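Local coordinates for protein putative NAD(P)H-flavin oxidoreductase (PDB 2HAY) that binds flavin mononucleotide and, as a member of the nitroreductase family, probably uses NAD(P)H to reduce flavin or other acceptors, at residues Q11-Y25 with M156-P168. Numbering follows the deposited sequence. Where two conformers were deposited one is given.
With FMN (flavin mononucleotide), chain I.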
loop_
_atom_site.group_PDB
_atom_site.type_symbol
_atom_site.label_atom_id
_atom_site.label_comp_id
_atom_site.label_asym_id
_atom_site.label_seq_id
_atom_site.Cartn_x
_atom_site.Cartn_y
_atom_site.Cartn_z
ATOM N N GLN B 11 16.989 -4.808 -14.522
ATOM C CA GLN B 11 16.064 -3.706 -14.690
ATOM C C GLN B 11 15.277 -3.387 -13.408
ATOM O O GLN B 11 15.147 -2.214 -13.010
ATOM C CB GLN B 11 15.141 -4.034 -15.847
ATOM C CG GLN B 11 14.087 -3.030 -16.155
ATOM C CD GLN B 11 13.129 -3.523 -17.223
ATOM O OE1 GLN B 11 13.178 -4.693 -17.657
ATOM N NE2 GLN B 11 12.223 -2.630 -17.645
ATOM N N ILE B 12 14.787 -4.434 -12.754
ATOM C CA ILE B 12 14.097 -4.288 -11.466
ATOM C C ILE B 12 15.076 -3.811 -10.403
ATOM O O ILE B 12 14.779 -2.887 -9.659
ATOM C CB ILE B 12 13.430 -5.590 -11.001
ATOM C CG1 ILE B 12 12.349 -6.011 -11.995
ATOM C CG2 ILE B 12 12.789 -5.394 -9.583
ATOM C CD1 ILE B 12 11.879 -7.450 -11.819
ATOM N N GLN B 13 16.259 -4.413 -10.357
ATOM C CA GLN B 13 17.235 -3.999 -9.369
ATOM C C GLN B 13 17.658 -2.540 -9.586
ATOM O O GLN B 13 17.878 -1.808 -8.616
ATOM C CB GLN B 13 18.410 -4.962 -9.378
ATOM C CG GLN B 13 19.224 -4.992 -8.070
ATOM C CD GLN B 13 18.542 -5.735 -6.916
ATOM O OE1 GLN B 13 18.126 -5.117 -5.918
ATOM N NE2 GLN B 13 18.452 -7.073 -7.033
ATOM N N GLN B 14 17.736 -2.092 -10.844
ATOM C CA GLN B 14 18.045 -0.666 -11.101
ATOM C C GLN B 14 16.974 0.261 -10.554
ATOM O O GLN B 14 17.296 1.292 -9.942
ATOM C CB GLN B 14 18.280 -0.368 -12.584
ATOM C CG GLN B 14 19.476 -1.096 -13.153
ATOM C CD GLN B 14 20.776 -0.350 -12.955
ATOM O OE1 GLN B 14 21.145 0.500 -13.766
ATOM N NE2 GLN B 14 21.504 -0.694 -11.899
ATOM N N ALA B 15 15.721 -0.125 -10.752
ATOM C CA ALA B 15 14.579 0.684 -10.319
ATOM C C ALA B 15 14.445 0.767 -8.792
ATOM O O ALA B 15 14.156 1.831 -8.257
ATOM C CB ALA B 15 13.295 0.189 -10.934
ATOM N N LEU B 16 14.693 -0.345 -8.110
ATOM C CA LEU B 16 14.653 -0.387 -6.640
ATOM C C LEU B 16 15.709 0.520 -6.021
ATOM O O LEU B 16 15.451 1.165 -5.020
ATOM C CB LEU B 16 14.837 -1.824 -6.125
ATOM C CG LEU B 16 13.726 -2.819 -6.440
ATOM C CD1 LEU B 16 14.109 -4.194 -5.917
ATOM C CD2 LEU B 16 12.460 -2.329 -5.823
ATOM N N HIS B 17 16.894 0.575 -6.618
ATOM C CA HIS B 17 17.931 1.424 -6.085
ATOM C C HIS B 17 17.879 2.870 -6.593
ATOM O O HIS B 17 18.343 3.775 -5.905
ATOM C CB HIS B 17 19.290 0.754 -6.237
ATOM C CG HIS B 17 19.427 -0.482 -5.389
ATOM N ND1 HIS B 17 20.075 -0.484 -4.168
ATOM C CD2 HIS B 17 18.965 -1.746 -5.568
ATOM C CE1 HIS B 17 20.024 -1.699 -3.645
ATOM N NE2 HIS B 17 19.352 -2.481 -4.474
ATOM N N PHE B 18 17.270 3.087 -7.761
ATOM C CA PHE B 18 16.971 4.435 -8.271
ATOM C C PHE B 18 15.967 5.209 -7.396
ATOM O O PHE B 18 16.214 6.383 -7.052
ATOM C CB PHE B 18 16.465 4.391 -9.719
ATOM C CG PHE B 18 16.111 5.752 -10.289
ATOM C CD1 PHE B 18 14.785 6.113 -10.475
ATOM C CD2 PHE B 18 17.113 6.672 -10.633
ATOM C CE1 PHE B 18 14.444 7.346 -10.998
ATOM C CE2 PHE B 18 16.780 7.927 -11.158
ATOM C CZ PHE B 18 15.448 8.266 -11.339
ATOM N N ARG B 19 14.834 4.579 -7.076
ATOM C CA ARG B 19 13.782 5.244 -6.286
ATOM C C ARG B 19 14.297 5.754 -4.953
ATOM O O ARG B 19 14.826 5.000 -4.138
ATOM C CB ARG B 19 12.586 4.335 -6.025
ATOM C CG ARG B 19 11.329 5.141 -5.561
ATOM C CD ARG B 19 10.421 4.402 -4.599
ATOM N NE ARG B 19 11.179 3.842 -3.489
ATOM C CZ ARG B 19 11.614 4.535 -2.438
ATOM N NH1 ARG B 19 11.346 5.837 -2.336
ATOM N NH2 ARG B 19 12.334 3.923 -1.490
ATOM N N THR B 20 14.161 7.054 -4.750
ATOM C CA THR B 20 14.453 7.680 -3.472
ATOM C C THR B 20 13.399 8.764 -3.290
ATOM O O THR B 20 12.751 9.159 -4.266
ATOM C CB THR B 20 15.880 8.223 -3.457
ATOM O OG1 THR B 20 16.190 8.744 -2.156
ATOM C CG2 THR B 20 16.084 9.300 -4.512
ATOM N N ALA B 21 13.173 9.200 -2.055
ATOM C CA ALA B 21 12.108 10.173 -1.811
ATOM C C ALA B 21 12.652 11.552 -2.170
ATOM O O ALA B 21 13.525 12.088 -1.492
ATOM C CB ALA B 21 11.567 10.099 -0.349
ATOM N N VAL B 22 12.175 12.090 -3.282
ATOM C CA VAL B 22 12.770 13.290 -3.861
ATOM C C VAL B 22 11.952 14.531 -3.459
ATOM O O VAL B 22 10.749 14.597 -3.701
ATOM C CB VAL B 22 12.930 13.158 -5.414
ATOM C CG1 VAL B 22 13.310 14.480 -6.037
ATOM C CG2 VAL B 22 13.971 12.064 -5.773
ATOM N N ARG B 23 12.610 15.496 -2.831
ATOM C CA ARG B 23 11.926 16.717 -2.385
ATOM C C ARG B 23 11.967 17.851 -3.393
ATOM O O ARG B 23 10.984 18.589 -3.535
ATOM C CB ARG B 23 12.469 17.206 -1.043
ATOM C CG ARG B 23 12.291 16.191 0.102
ATOM C CD ARG B 23 12.735 16.758 1.468
ATOM N NE ARG B 23 13.750 17.813 1.329
ATOM C CZ ARG B 23 13.539 19.109 1.580
ATOM N NH1 ARG B 23 14.532 19.987 1.400
ATOM N NH2 ARG B 23 12.346 19.529 2.019
ATOM N N VAL B 24 13.092 17.997 -4.085
ATOM C CA VAL B 24 13.274 19.094 -5.035
ATOM C C VAL B 24 13.456 18.587 -6.469
ATOM O O VAL B 24 14.358 17.784 -6.754
ATOM C CB VAL B 24 14.447 20.012 -4.638
ATOM C CG1 VAL B 24 14.453 21.258 -5.516
ATOM C CG2 VAL B 24 14.343 20.403 -3.167
ATOM N N TYR B 25 12.573 19.060 -7.351
ATOM C CA TYR B 25 12.542 18.637 -8.745
ATOM C C TYR B 25 12.981 19.776 -9.638
ATOM O O TYR B 25 12.859 20.953 -9.278
ATOM C CB TYR B 25 11.133 18.190 -9.159
ATOM C CG TYR B 25 10.574 17.091 -8.286
ATOM C CD1 TYR B 25 9.900 17.388 -7.102
ATOM C CD2 TYR B 25 10.766 15.746 -8.623
ATOM C CE1 TYR B 25 9.393 16.360 -6.284
ATOM C CE2 TYR B 25 10.269 14.734 -7.829
ATOM C CZ TYR B 25 9.596 15.051 -6.656
ATOM O OH TYR B 25 9.132 14.052 -5.865
HETATM N N MSE B 156 4.671 4.380 -8.017
HETATM C CA MSE B 156 6.075 4.667 -7.753
HETATM C C MSE B 156 7.040 3.714 -8.438
HETATM O O MSE B 156 8.098 4.152 -8.865
HETATM C CB MSE B 156 6.356 4.674 -6.259
HETATM C CG MSE B 156 5.756 5.904 -5.537
HETATM SE SE MSE B 156 6.459 6.003 -3.731
HETATM C CE MSE B 156 5.590 4.421 -3.045
HETATM N N MSE B 157 6.685 2.429 -8.528
HETATM C CA MSE B 157 7.496 1.446 -9.265
HETATM C C MSE B 157 7.474 1.710 -10.772
HETATM O O MSE B 157 8.524 1.686 -11.437
HETATM C CB MSE B 157 7.058 -0.001 -8.971
HETATM C CG MSE B 157 7.904 -1.056 -9.705
HETATM SE SE MSE B 157 9.809 -0.945 -9.254
HETATM C CE MSE B 157 9.656 -1.787 -7.510
ATOM N N THR B 158 6.278 1.952 -11.297
ATOM C CA THR B 158 6.098 2.362 -12.686
ATOM C C THR B 158 6.908 3.630 -12.990
ATOM O O THR B 158 7.684 3.623 -13.917
ATOM C CB THR B 158 4.600 2.556 -13.003
ATOM O OG1 THR B 158 3.918 1.333 -12.706
ATOM C CG2 THR B 158 4.379 2.906 -14.493
ATOM N N ALA B 159 6.763 4.690 -12.176
ATOM C CA ALA B 159 7.624 5.869 -12.293
ATOM C C ALA B 159 9.119 5.520 -12.280
ATOM O O ALA B 159 9.862 5.996 -13.112
ATOM C CB ALA B 159 7.297 6.909 -11.192
ATOM N N ALA B 160 9.547 4.669 -11.350
ATOM C CA ALA B 160 10.955 4.335 -11.211
ATOM C C ALA B 160 11.510 3.658 -12.474
ATOM O O ALA B 160 12.576 4.023 -12.942
ATOM C CB ALA B 160 11.180 3.463 -9.992
ATOM N N LEU B 161 10.751 2.708 -13.024
ATOM C CA LEU B 161 11.081 2.003 -14.267
ATOM C C LEU B 161 11.164 2.951 -15.471
ATOM O O LEU B 161 11.881 2.693 -16.443
ATOM C CB LEU B 161 10.064 0.891 -14.535
ATOM C CG LEU B 161 10.172 -0.324 -13.627
ATOM C CD1 LEU B 161 8.837 -1.098 -13.586
ATOM C CD2 LEU B 161 11.329 -1.277 -14.005
ATOM N N LEU B 162 10.449 4.064 -15.359
ATOM C CA LEU B 162 10.432 5.094 -16.363
ATOM C C LEU B 162 11.526 6.155 -16.137
ATOM O O LEU B 162 11.752 7.003 -16.992
ATOM C CB LEU B 162 9.039 5.731 -16.377
ATOM C CG LEU B 162 7.921 4.893 -17.018
ATOM C CD1 LEU B 162 6.610 5.670 -16.902
ATOM C CD2 LEU B 162 8.238 4.546 -18.507
ATOM N N GLY B 163 12.214 6.095 -15.003
ATOM C CA GLY B 163 13.209 7.119 -14.654
ATOM C C GLY B 163 12.613 8.365 -14.040
ATOM O O GLY B 163 13.276 9.380 -13.928
ATOM N N ILE B 164 11.346 8.275 -13.627
ATOM C CA ILE B 164 10.625 9.390 -13.051
ATOM C C ILE B 164 10.771 9.291 -11.532
ATOM O O ILE B 164 10.523 8.240 -10.942
ATOM C CB ILE B 164 9.135 9.378 -13.503
ATOM C CG1 ILE B 164 9.053 9.654 -15.009
ATOM C CG2 ILE B 164 8.281 10.359 -12.674
ATOM C CD1 ILE B 164 7.672 9.395 -15.600
ATOM N N ASP B 165 11.230 10.385 -10.935
ATOM C CA ASP B 165 11.314 10.515 -9.505
ATOM C C ASP B 165 9.963 10.834 -8.840
ATOM O O ASP B 165 9.051 11.427 -9.425
ATOM C CB ASP B 165 12.346 11.558 -9.129
ATOM C CG ASP B 165 13.746 11.057 -9.343
ATOM O OD1 ASP B 165 14.104 10.034 -8.717
ATOM O OD2 ASP B 165 14.458 11.636 -10.171
ATOM N N THR B 166 9.886 10.468 -7.575
ATOM C CA THR B 166 8.634 10.406 -6.910
ATOM C C THR B 166 8.872 10.781 -5.451
ATOM O O THR B 166 10.032 10.815 -5.000
ATOM C CB THR B 166 8.160 8.943 -7.116
ATOM O OG1 THR B 166 6.917 8.916 -7.821
ATOM C CG2 THR B 166 8.153 8.172 -5.878
ATOM N N CYS B 167 7.796 11.114 -4.734
ATOM C CA CYS B 167 7.812 11.228 -3.267
ATOM C C CYS B 167 6.415 10.951 -2.695
ATOM O O CYS B 167 5.446 11.640 -3.051
ATOM C CB CYS B 167 8.283 12.617 -2.822
ATOM S SG CYS B 167 8.681 12.762 -1.036
ATOM N N PRO B 168 6.307 9.955 -1.792
ATOM C CA PRO B 168 5.005 9.678 -1.189
ATOM C C PRO B 168 4.848 10.618 0.006
ATOM O O PRO B 168 5.809 10.799 0.743
ATOM C CB PRO B 168 5.108 8.203 -0.772
ATOM C CG PRO B 168 6.585 7.929 -0.624
ATOM C CD PRO B 168 7.370 9.068 -1.270
HETATM N N1 FMN I . 9.027 12.546 2.805
HETATM C C2 FMN I . 8.833 13.915 3.054
HETATM O O2 FMN I . 9.778 14.733 2.940
HETATM N N3 FMN I . 7.563 14.375 3.421
HETATM C C4 FMN I . 6.484 13.509 3.583
HETATM O O4 FMN I . 5.404 13.878 4.061
HETATM C C4A FMN I . 6.666 12.144 3.351
HETATM N N5 FMN I . 5.574 11.292 3.512
HETATM C C5A FMN I . 5.708 9.926 3.278
HETATM C C6 FMN I . 4.594 9.096 3.424
HETATM C C7 FMN I . 4.711 7.731 3.195
HETATM C C7M FMN I . 3.450 6.913 3.119
HETATM C C8 FMN I . 5.954 7.183 2.812
HETATM C C8M FMN I . 6.001 5.833 2.169
HETATM C C9 FMN I . 7.075 8.021 2.666
HETATM C C9A FMN I . 6.956 9.409 2.894
HETATM N N10 FMN I . 8.057 10.288 2.733
HETATM C C10 FMN I . 7.929 11.659 2.959
HETATM C "C1'" FMN I . 9.381 9.780 2.301
HETATM C "C2'" FMN I . 10.089 9.058 3.458
HETATM O "O2'" FMN I . 10.783 9.975 4.291
HETATM C "C3'" FMN I . 11.078 8.040 2.875
HETATM O "O3'" FMN I . 10.399 7.131 2.041
HETATM C "C4'" FMN I . 11.880 7.257 3.908
HETATM O "O4'" FMN I . 12.563 8.193 4.726
HETATM C "C5'" FMN I . 12.852 6.282 3.213
HETATM O "O5'" FMN I . 13.794 6.923 2.341
HETATM P P FMN I . 13.840 6.687 0.743
HETATM O O1P FMN I . 14.593 7.822 0.108
HETATM O O2P FMN I . 12.443 6.570 0.193
HETATM O O3P FMN I . 14.512 5.423 0.352
HETATM O O HOH W 1 13.472 0.315 -16.372
HETATM O O HOH W 2 12.324 8.767 -6.862
#
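Ala15 and Ala160 meet where helix 11-18 crosses the end of helix 137-162. Their CB atoms lie 4.0 Å apart, and these two small residues let the axes of segments 11-18 and 156-162 approach to 8.6 Å at 107°. Beside them, CD2 of Leu161 reaches both CB of Ala15 and CG of Gln11, its side chain crossing that of Gln11 at roughly a right angle, while selenomethionine Met157 bends so that SE faces CB of Ala15; the approach of its CE to CD2 of Leu16 is too short to trust and belongs to one of two modelled conformers.

Packing is looser at the Gln11 end, where water 1 donates to Leu161 O and takes only a weak bond from Gln11 NE2; that amide also pairs with Gln11 of the second subunit.

Phe18, its CG anti to the backbone N (chi1 179°), swings its ring across the Schellman turn at Gly163 to the Asp165 carboxylate, with CZ 3.4 Å from OD1 and the two planes 27° apart. A salt bridge to Arg203 also holds OD1. Water 2 joins the loop after helix 11-18 to strand 165-168, donating to Thr20 O and to Asp165 OD1 while accepting from Thr166 N, and a direct, nearly straight bond of 3.0 Å runs from Val22 N to Thr166 O. Tyr25 turns a ring edge toward Thr166 N, while one face rests on CG1 of Val22 and its hydroxyl bonds Ser199.

The turn out of helix 11-18 thus delivers three residues to the FMN phosphate: Arg19 NH1 meets O2P at 2.9 Å, near the guanidinium plane, NH2 bonds both O2P and O3P, and Thr20 OG1 and Ala21 N converge on O1P, each at 2.9 Å. With Cys167 and Pro168 bordering the flavin on the strand side, this is the FMN site of the nitroreductase fold.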